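Local coordinates for acetyltransferase (Agrobacterium tumefaciens str. C58, PDB 2G3A), which catalyses transfer of an acetyl group from acetyl-coenzyme A to an acceptor substrate, preferring glucosamine 6-phosphate or dopamine, and releases CoA and the acetylated product, at the interface of chains A and B. Sequence-based numbering; all coordinates share one arbitrary frame. Chains: chain A/B, acetyltransferase.

Contact 1: the interface of chains A and B. Residues chain A 136, 139, 145, 147; chain B 75, 113.
The two C-terminal strands of the GNAT fold in chain A, 131-136 and 145-151, meet strands 75-82 and 111-116 of chain B here, where A:Leu136 drives its two methyl groups against two aromatic side chains of the partner. Its CD1 sits over the centre of the six-membered ring of B:Trp75, 3.9 Å from the centroid, a CH-pi contact. The other branch, CD2, turns to B:Tyr113 and lies 3.6 Å from its CB, close to the root of the phenol ring. The leucine takes the crowded position, CG between the backbone N and the carbonyl carbon (chi1 68°), and from there its fork reaches both aromatics at once. B:Tyr113 has more surface buried by the partner than the other residues of the patch, 51 Å², and is met from several directions. A:Trp147 comes at it with the rim of its benzo ring: CE1 of B:Tyr113 lies in the indole plane at that edge, 3.7 Å from CZ2 of A:Trp147. Within chain A, CG2 of A:Ile145 lies over one face of the indole, toward its rim, and probably helps hold its tilt. A:Leu139 crosses B:Trp75 at about a right angle, its CD2 3.6 Å from CD1 of the five-membered ring. At the far end of the phenol, A:Ile145 sends out CD1 on an extended branch (chi2 179°), and this methyl stops 3.8 Å from OH of B:Tyr113.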
# COMPACT_ATOMS: atom_id res chain seq x y z
N LEU A 136 -1.39 1.39 14.00
CA LEU A 136 -2.36 0.41 14.45
C LEU A 136 -1.64 -0.81 14.98
O LEU A 136 -0.47 -1.02 14.65
CB LEU A 136 -3.33 0.01 13.33
CG LEU A 136 -2.88 -0.78 12.11
CD1 LEU A 136 -2.70 -2.26 12.42
CD2 LEU A 136 -3.96 -0.63 11.05
N LEU A 139 -0.27 -6.23 15.67
CA LEU A 139 -0.35 -7.37 14.75
C LEU A 139 -0.29 -8.71 15.55
O LEU A 139 0.09 -8.72 16.74
CB LEU A 139 0.77 -7.29 13.71
CG LEU A 139 0.90 -5.97 12.92
CD1 LEU A 139 1.97 -6.03 11.82
CD2 LEU A 139 -0.42 -5.48 12.37
N ILE A 145 1.92 -1.33 12.98
CA ILE A 145 2.20 -0.58 11.74
C ILE A 145 2.19 0.92 12.07
O ILE A 145 1.29 1.40 12.77
CB ILE A 145 1.21 -0.88 10.60
CG1 ILE A 145 1.13 -2.40 10.34
CG2 ILE A 145 1.61 -0.11 9.30
CD1 ILE A 145 0.15 -2.84 9.24
N TRP A 147 2.58 4.83 10.18
CA TRP A 147 2.67 5.64 8.96
C TRP A 147 3.33 6.93 9.34
O TRP A 147 3.07 7.50 10.43
CB TRP A 147 1.28 5.92 8.35
CG TRP A 147 0.65 4.69 7.68
CD1 TRP A 147 0.72 4.35 6.35
CD2 TRP A 147 -0.11 3.66 8.32
NE1 TRP A 147 0.04 3.17 6.13
CE2 TRP A 147 -0.47 2.73 7.33
CE3 TRP A 147 -0.52 3.43 9.65
CZ2 TRP A 147 -1.23 1.58 7.63
CZ3 TRP A 147 -1.27 2.30 9.93
CH2 TRP A 147 -1.62 1.40 8.92
N TRP B 75 -4.46 -9.19 10.37
CA TRP B 75 -5.24 -8.05 9.88
C TRP B 75 -5.62 -8.17 8.43
O TRP B 75 -4.81 -8.62 7.60
CB TRP B 75 -4.48 -6.73 10.11
CG TRP B 75 -4.47 -6.31 11.57
CD1 TRP B 75 -3.72 -6.86 12.58
CD2 TRP B 75 -5.27 -5.29 12.17
NE1 TRP B 75 -4.01 -6.23 13.78
CE2 TRP B 75 -4.95 -5.26 13.55
CE3 TRP B 75 -6.21 -4.37 11.67
CZ2 TRP B 75 -5.54 -4.35 14.44
CZ3 TRP B 75 -6.79 -3.46 12.55
CH2 TRP B 75 -6.46 -3.47 13.92
N TYR B 113 -7.98 -2.86 8.04
CA TYR B 113 -7.69 -1.47 7.76
C TYR B 113 -7.84 -1.13 6.29
O TYR B 113 -7.87 -2.02 5.42
CB TYR B 113 -6.33 -1.02 8.36
CG TYR B 113 -5.10 -1.61 7.69
CD1 TYR B 113 -4.26 -0.80 6.91
CD2 TYR B 113 -4.76 -2.95 7.86
CE1 TYR B 113 -3.12 -1.34 6.29
CE2 TYR B 113 -3.62 -3.49 7.27
CZ TYR B 113 -2.81 -2.68 6.49
OH TYR B 113 -1.68 -3.22 5.89

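Contact 2: the interface of chains A and B. Residues chain A 82, 88, 118; chain B 39.
Backbone geometry sets the scene: B:Tyr39 is helical within helix 26-44, whereas A:Phe82 ends strand 75-82 with extended angles, and A:Arg88 and A:Asn118 lie in loops, also extended. From the helix, the phenol of B:Tyr39 projects between A:Arg88 and A:Asn118. CG stands anti to the backbone N (chi1 175°), which carries the ring away from its own helix and toward chain A. NH1 of the A:Arg88 guanidinium approaches obliquely from above the CE1 side of the ring, 3.6 Å from CE1 of B:Tyr39, with the two planes 80° apart; the groups therefore meet nearly perpendicular and do not stack. The arginine chain is extended from CG to NE, long enough to bring its end to the tyrosine. Within chain A, CZ of A:Phe82 lies at the edge of that guanidinium, in its plane, and probably helps to position it. A:Phe82 belongs to the predicted CoA-binding segment, and although it hides little surface here, its CE1 is 4.2 Å from CB of B:Tyr39, which suggests that the partner's helix lies near the cofactor site. The A:Asn118 amide is almost parallel to the phenol plane, 9° apart, and its ND2 lies beyond the CE2 side, 3.6 Å from CE2 of B:Tyr39.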
# COMPACT_ATOMS: atom_id res chain seq x y z
N PHE A 82 15.38 -2.01 1.18
CA PHE A 82 16.21 -3.07 1.71
C PHE A 82 17.70 -2.74 1.60
O PHE A 82 18.21 -2.42 0.52
CB PHE A 82 15.90 -4.41 1.02
CG PHE A 82 16.75 -5.56 1.52
CD1 PHE A 82 16.39 -6.24 2.69
CD2 PHE A 82 17.90 -5.94 0.85
CE1 PHE A 82 17.16 -7.28 3.16
CE2 PHE A 82 18.69 -7.00 1.33
CZ PHE A 82 18.32 -7.66 2.48
N ARG A 88 24.92 -2.64 6.43
CA ARG A 88 24.10 -2.01 7.47
C ARG A 88 24.92 -1.24 8.50
O ARG A 88 26.11 -1.49 8.67
CB ARG A 88 23.16 -3.03 8.12
CG ARG A 88 22.02 -3.43 7.20
CD ARG A 88 21.20 -4.55 7.77
NE ARG A 88 20.54 -5.29 6.70
CZ ARG A 88 20.09 -6.53 6.80
NH1 ARG A 88 20.22 -7.21 7.94
NH2 ARG A 88 19.52 -7.10 5.75
N ASN A 118 8.71 -2.34 11.54
CA ASN A 118 10.04 -2.62 12.09
C ASN A 118 10.52 -1.45 12.95
O ASN A 118 10.71 -0.35 12.42
CB ASN A 118 10.99 -2.87 10.91
CG ASN A 118 12.39 -3.24 11.34
OD1 ASN A 118 12.86 -2.84 12.39
ND2 ASN A 118 13.07 -4.00 10.50
N TYR B 39 14.04 -11.41 5.23
CA TYR B 39 14.43 -10.72 6.45
C TYR B 39 13.28 -10.60 7.45
O TYR B 39 13.47 -10.81 8.66
CB TYR B 39 14.97 -9.32 6.12
CG TYR B 39 15.29 -8.49 7.35
CD1 TYR B 39 16.56 -8.53 7.94
CD2 TYR B 39 14.32 -7.67 7.95
CE1 TYR B 39 16.86 -7.78 9.06
CE2 TYR B 39 14.62 -6.91 9.08
CZ TYR B 39 15.88 -6.98 9.63
OH TYR B 39 16.18 -6.24 10.76

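Contact 3: the interface of chains A and B. Residues chain A 88, 118-120; chain B 39, 43-44.
B:Arg43, near the end of helix 26-44 in this GNAT-family acetyltransferase, reaches across to A:Asp120 at the start of helix 119-128. Its CB leaves the helix with CG anti to the backbone N (chi1 177°), and the chain runs extended to NE. CG covers the B:Phe44 ring, 3.6 Å above its plane and over its centre. That ring in turn presents its edge to A:Asn118, whose CG lies in the ring plane, 3.7 Å from CZ of B:Phe44. CD and NE carry the chain onward to CZ, where the guanidinium spreads out 73° from the A:Asn118 amide plane. Both terminal nitrogens converge on one carboxylate oxygen. NH2 donates to OD2 of A:Asp120 at 2.7 Å, forming a salt bridge on the anti side, though 33° out of the carboxylate plane. NH1 donates to the same OD2 at 2.8 Å, and the oxygen accepts it through its anti lone pair. NH1 also donates to OH of B:Tyr39 at 2.9 Å, in the guanidinium plane, which helps fix the rotation of the arginine's end. On the acceptor side, the backbone N of A:Asp120 donates to OD1 of A:Asn118 at 2.8 Å, a side-chain cap on the first turn of the helix that carries the carboxylate.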
# COMPACT_ATOMS: atom_id res chain seq x y z
N ARG A 88 24.92 -2.64 6.43
CA ARG A 88 24.10 -2.01 7.47
C ARG A 88 24.92 -1.24 8.50
O ARG A 88 26.11 -1.49 8.67
CB ARG A 88 23.16 -3.03 8.12
CG ARG A 88 22.02 -3.43 7.20
CD ARG A 88 21.20 -4.55 7.77
NE ARG A 88 20.54 -5.29 6.70
CZ ARG A 88 20.09 -6.53 6.80
NH1 ARG A 88 20.22 -7.21 7.94
NH2 ARG A 88 19.52 -7.10 5.75
N ASN A 118 8.71 -2.34 11.54
CA ASN A 118 10.04 -2.62 12.09
C ASN A 118 10.52 -1.45 12.95
O ASN A 118 10.71 -0.35 12.42
CB ASN A 118 10.99 -2.87 10.91
CG ASN A 118 12.39 -3.24 11.34
OD1 ASN A 118 12.86 -2.84 12.39
ND2 ASN A 118 13.07 -4.00 10.50
N PRO A 119 10.70 -1.66 14.27
CA PRO A 119 11.08 -0.59 15.18
C PRO A 119 12.43 0.07 14.80
O PRO A 119 12.61 1.26 15.05
CB PRO A 119 11.19 -1.29 16.54
CG PRO A 119 10.40 -2.51 16.39
CD PRO A 119 10.56 -2.94 14.99
N ASP A 120 13.33 -0.69 14.18
CA ASP A 120 14.61 -0.13 13.77
C ASP A 120 14.47 0.75 12.52
O ASP A 120 15.15 1.78 12.40
CB ASP A 120 15.66 -1.21 13.57
CG ASP A 120 16.00 -1.93 14.86
OD1 ASP A 120 16.45 -1.28 15.84
OD2 ASP A 120 15.77 -3.15 14.92
N TYR B 39 14.04 -11.41 5.23
CA TYR B 39 14.43 -10.72 6.45
C TYR B 39 13.28 -10.60 7.45
O TYR B 39 13.47 -10.81 8.66
CB TYR B 39 14.97 -9.32 6.12
CG TYR B 39 15.29 -8.49 7.35
CD1 TYR B 39 16.56 -8.53 7.94
CD2 TYR B 39 14.32 -7.67 7.95
CE1 TYR B 39 16.86 -7.78 9.06
CE2 TYR B 39 14.62 -6.91 9.08
CZ TYR B 39 15.88 -6.98 9.63
OH TYR B 39 16.18 -6.24 10.76
N ARG B 43 12.88 -12.35 11.19
CA ARG B 43 12.79 -11.49 12.36
C ARG B 43 11.41 -11.48 13.04
O ARG B 43 11.32 -11.44 14.28
CB ARG B 43 13.20 -10.07 11.97
CG ARG B 43 13.09 -9.09 13.11
CD ARG B 43 13.79 -7.78 12.83
NE ARG B 43 13.61 -6.92 14.00
CZ ARG B 43 14.17 -5.72 14.15
NH1 ARG B 43 14.99 -5.23 13.23
NH2 ARG B 43 13.93 -5.04 15.26
N PHE B 44 10.35 -11.49 12.24
CA PHE B 44 9.01 -11.26 12.77
C PHE B 44 8.11 -12.51 12.63
O PHE B 44 6.93 -12.47 12.99
CB PHE B 44 8.35 -10.04 12.08
CG PHE B 44 9.16 -8.77 12.17
CD1 PHE B 44 9.31 -8.10 13.39
CD2 PHE B 44 9.73 -8.21 11.04
CE1 PHE B 44 10.04 -6.91 13.47
CE2 PHE B 44 10.46 -7.02 11.11
CZ PHE B 44 10.63 -6.37 12.32

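Contact 4: the interface of chains A and B. Residues chain A 136-140; chain B 73, 75, 110.
The indole of B:Trp75, at the start of strand 75-82 of a GNAT fold, forms the apolar centre, lying against A:Leu136 and A:Leu139, in the 136-140 stretch of chain A. The face turned away from A:Leu136 is backed within chain B by CB of B:Met110, a selenomethionine, 4.2 Å above the ring plane and toward its rim, which leaves the indole flanked on both faces. B:Met110 bends at its last torsion (chi3 59°), and its CE methyl comes 3.3 Å from O of A:Pro138. Farther out, A:Leu139 crosses the stem of B:Arg73 obliquely, its CB 4.1 Å from CB of the arginine and its CD1 beside CD. The polar rim begins at the indole's edge. NE1 of B:Trp75 donates to O of A:Pro138 at 3.1 Å, nearly straight at 163°. The oxygen lies close to the ring plane, but NE1 stands above the carbonyl plane, 40° out of it. A:Pro138 follows a cis peptide bond, which probably helps turn its carbonyl toward the tryptophan. Beyond A:Pro138 and A:Leu139, the backbones join directly: N of A:Ser140 donates to O of B:Arg73 at 2.8 Å. B:Arg73 has a left-handed backbone conformation in the short turn between strands 63-72 and 75-82, and CB of A:Ser140 packs 3.5 Å from its carbonyl O.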
# COMPACT_ATOMS: atom_id res chain seq x y z
N LEU A 136 -1.39 1.39 14.00
CA LEU A 136 -2.36 0.41 14.45
C LEU A 136 -1.64 -0.81 14.98
O LEU A 136 -0.47 -1.02 14.65
CB LEU A 136 -3.33 0.01 13.33
CG LEU A 136 -2.88 -0.78 12.11
CD1 LEU A 136 -2.70 -2.26 12.42
CD2 LEU A 136 -3.96 -0.63 11.05
N GLY A 137 -2.33 -1.59 15.80
CA GLY A 137 -1.76 -2.80 16.35
C GLY A 137 -2.40 -3.16 17.66
O GLY A 137 -3.25 -2.43 18.14
N PRO A 138 -1.96 -4.28 18.28
CA PRO A 138 -0.86 -5.05 17.68
C PRO A 138 -1.26 -5.96 16.52
O PRO A 138 -2.43 -6.40 16.41
CB PRO A 138 -0.34 -5.88 18.86
CG PRO A 138 -1.57 -6.09 19.73
CD PRO A 138 -2.41 -4.85 19.56
N LEU A 139 -0.27 -6.23 15.67
CA LEU A 139 -0.35 -7.37 14.75
C LEU A 139 -0.29 -8.71 15.55
O LEU A 139 0.09 -8.72 16.74
CB LEU A 139 0.77 -7.29 13.71
CG LEU A 139 0.90 -5.97 12.92
CD1 LEU A 139 1.97 -6.03 11.82
CD2 LEU A 139 -0.42 -5.48 12.37
N SER A 140 -0.65 -9.81 14.88
CA SER A 140 -0.67 -11.15 15.47
C SER A 140 0.70 -11.51 16.03
O SER A 140 0.81 -12.29 16.96
CB SER A 140 -1.06 -12.19 14.41
OG SER A 140 -0.05 -12.28 13.42
N ARG B 73 -0.65 -11.31 9.21
CA ARG B 73 -0.30 -10.91 10.59
C ARG B 73 -1.53 -10.45 11.40
O ARG B 73 -1.47 -9.51 12.20
CB ARG B 73 0.81 -9.85 10.57
CG ARG B 73 2.08 -10.36 9.89
CD ARG B 73 3.23 -9.37 9.90
NE ARG B 73 4.41 -9.92 9.22
CZ ARG B 73 5.22 -10.83 9.75
NH1 ARG B 73 4.98 -11.34 10.96
NH2 ARG B 73 6.25 -11.27 9.04
N TRP B 75 -4.46 -9.19 10.37
CA TRP B 75 -5.24 -8.05 9.88
C TRP B 75 -5.62 -8.17 8.43
O TRP B 75 -4.81 -8.62 7.60
CB TRP B 75 -4.48 -6.73 10.11
CG TRP B 75 -4.47 -6.31 11.57
CD1 TRP B 75 -3.72 -6.86 12.58
CD2 TRP B 75 -5.27 -5.29 12.17
NE1 TRP B 75 -4.01 -6.23 13.78
CE2 TRP B 75 -4.95 -5.26 13.55
CE3 TRP B 75 -6.21 -4.37 11.67
CZ2 TRP B 75 -5.54 -4.35 14.44
CZ3 TRP B 75 -6.79 -3.46 12.55
CH2 TRP B 75 -6.46 -3.47 13.92
N MSE B 110 -7.92 -10.09 13.70
CA MSE B 110 -8.25 -9.21 14.82
C MSE B 110 -8.86 -7.88 14.37
O MSE B 110 -9.39 -7.12 15.18
CB MSE B 110 -6.96 -8.88 15.57
CG MSE B 110 -6.29 -10.05 16.25
SE MSE B 110 -4.46 -9.49 16.72
CE MSE B 110 -4.89 -8.03 17.79

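Contacts 1 and 4 are neighbours, their C-alpha centres about 6 Å apart, and share A:Leu136, A:Leu139 and B:Trp75; together they set the last two strands of chain A and their linking loop against two strands of chain B and adjoining loops. Contacts 2 and 3, about 5 Å apart, share A:Arg88, A:Asn118 and B:Tyr39 and seat helix 26-44 of chain B on chain A. The two pairs are 16 to 20 Å apart between C-alpha centres. Two-fold symmetry repeats all four with the chains exchanged, so each subunit gives both surfaces. This is consistent with a dimer, although the structure alone does not show the solution state.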